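PDB 4FUV: porin protein associated with imipenem resistance from Acinetobacter baumannii, which forms an eight-stranded outer-membrane beta-barrel and is associated with imipenem resistance, probably through a role in the uptake of ornithine and imipenem. Local coordinates for residues G190-L194 with E195-N199. Numbering follows the deposited sequence.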
loop_
_atom_site.group_PDB
_atom_site.type_symbol
_atom_site.label_atom_id
_atom_site.label_comp_id
_atom_site.label_asym_id
_atom_site.label_seq_id
_atom_site.Cartn_x
_atom_site.Cartn_y
_atom_site.Cartn_z
ATOM N N GLY A 190 2.845 -13.132 23.107
ATOM C CA GLY A 190 4.072 -12.401 23.326
ATOM C C GLY A 190 4.402 -12.258 24.796
ATOM O O GLY A 190 3.665 -12.724 25.666
ATOM N N ASP A 191 5.505 -11.573 25.061
ATOM C CA ASP A 191 6.051 -11.440 26.404
ATOM C C ASP A 191 5.214 -10.566 27.342
ATOM O O ASP A 191 5.136 -10.827 28.536
ATOM C CB ASP A 191 7.466 -10.864 26.302
ATOM C CG ASP A 191 8.465 -11.657 27.094
ATOM O OD1 ASP A 191 8.905 -12.718 26.602
ATOM O OD2 ASP A 191 8.809 -11.222 28.211
ATOM N N GLN A 192 4.591 -9.533 26.786
ATOM C CA GLN A 192 3.888 -8.529 27.568
ATOM C C GLN A 192 2.397 -8.771 27.599
ATOM O O GLN A 192 1.807 -9.221 26.621
ATOM C CB GLN A 192 4.125 -7.129 26.955
ATOM C CG GLN A 192 5.552 -6.619 27.105
ATOM C CD GLN A 192 5.736 -5.193 26.577
ATOM O OE1 GLN A 192 5.440 -4.899 25.411
ATOM N NE2 GLN A 192 6.221 -4.305 27.440
ATOM N N SER A 193 1.776 -8.431 28.718
ATOM C CA SER A 193 0.329 -8.320 28.758
ATOM C C SER A 193 -0.057 -7.031 28.041
ATOM O O SER A 193 0.788 -6.151 27.825
ATOM C CB SER A 193 -0.142 -8.228 30.202
ATOM O OG SER A 193 0.319 -7.011 30.765
ATOM N N LEU A 194 -1.328 -6.919 27.677
ATOM C CA LEU A 194 -1.840 -5.711 27.029
ATOM C C LEU A 194 -1.518 -4.452 27.838
ATOM O O LEU A 194 -1.072 -3.454 27.273
ATOM C CB LEU A 194 -3.356 -5.823 26.820
ATOM C CG LEU A 194 -4.026 -4.622 26.141
ATOM C CD1 LEU A 194 -3.255 -4.239 24.884
ATOM C CD2 LEU A 194 -5.467 -4.957 25.792
ATOM N N GLU A 195 -1.749 -4.509 29.155
ATOM C CA GLU A 195 -1.510 -3.363 30.035
ATOM C C GLU A 195 -0.048 -2.915 29.992
ATOM O O GLU A 195 0.247 -1.723 29.941
ATOM C CB GLU A 195 -1.924 -3.677 31.483
ATOM C CG GLU A 195 -3.424 -3.722 31.724
ATOM C CD GLU A 195 -4.072 -5.067 31.350
ATOM O OE1 GLU A 195 -3.375 -5.987 30.849
ATOM O OE2 GLU A 195 -5.298 -5.195 31.563
ATOM N N GLU A 196 0.865 -3.878 29.992
ATOM C CA GLU A 196 2.286 -3.574 29.980
ATOM C C GLU A 196 2.736 -3.049 28.631
ATOM O O GLU A 196 3.602 -2.178 28.550
ATOM C CB GLU A 196 3.084 -4.830 30.321
ATOM C CG GLU A 196 2.929 -5.263 31.763
ATOM C CD GLU A 196 3.483 -6.655 32.008
ATOM O OE1 GLU A 196 3.373 -7.507 31.100
ATOM O OE2 GLU A 196 4.031 -6.893 33.103
ATOM N N ALA A 197 2.171 -3.617 27.573
ATOM C CA ALA A 197 2.488 -3.178 26.228
ATOM C C ALA A 197 2.048 -1.712 26.089
ATOM O O ALA A 197 2.807 -0.875 25.595
ATOM C CB ALA A 197 1.809 -4.077 25.183
ATOM N N VAL A 198 0.846 -1.400 26.571
ATOM C CA VAL A 198 0.331 -0.024 26.507
ATOM C C VAL A 198 1.223 0.978 27.250
ATOM O O VAL A 198 1.603 2.014 26.698
ATOM C CB VAL A 198 -1.121 0.065 27.025
ATOM C CG1 VAL A 198 -1.510 1.500 27.270
ATOM C CG2 VAL A 198 -2.071 -0.571 26.017
ATOM N N ASN A 199 1.561 0.652 28.492
ATOM C CA ASN A 199 2.520 1.414 29.299
ATOM C C ASN A 199 3.917 1.501 28.695
ATOM O O ASN A 199 4.619 2.491 28.892
ATOM C CB ASN A 199 2.630 0.802 30.702
ATOM C CG ASN A 199 1.375 0.994 31.513
ATOM O OD1 ASN A 199 0.577 1.886 31.224
ATOM N ND2 ASN A 199 1.193 0.166 32.541
#
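Glu196 OE1 takes two bonds from Ser193, a nearly straight one from the backbone and a weak one from the hydroxyl. Ser193 N donates to it at 3.0 Å (N-H...O 169°), meeting the anti lone pair, the one turned away from OE2. Ser193 OG adds its weak bond to the same oxygen at 3.1 Å. The hydroxyl is in turn an acceptor, receiving Glu196 N at 3.3 Å. With the side chain of each residue bonded to the backbone N of the other, this is a capping box, the reciprocal device that closes the N-terminal end of a helix, here with Ser193 as N-cap. The torsions fit this: Ser193 OG stands between its own N and carbonyl carbon (chi1 66°), facing the first turn, while Glu196 sends CG anti to its carbonyl carbon and continues extended, its carboxylate folding back past OG to the N-cap amide. The negative charge near the helix start probably also suits the helix dipole.

The regular backbone pattern begins at once, Ala197 N reaching Ser193 O at 2.9 Å and Val198 N reaching Leu194 O at the same length. Beside the box, the Gln192 amide lies alongside the first turn; Gln192 OE1 lies 3.5 Å from Ala197 CA and accepts a hydrogen bond from Asn123 ND2. On the buried face, Leu194 CD1 meets Val198 CG2 at 4.0 Å, one turn apart. Helix 194-207 thus starts directly after the loop that leaves strand 177-187. Leu194 and Val198 rest on that strand, Leu194 touches Phe120 and Ala197 and Val198 touch Val122 of strand 119-122, and Leu194 and Ala197 also meet Phe127 of strand 125-129.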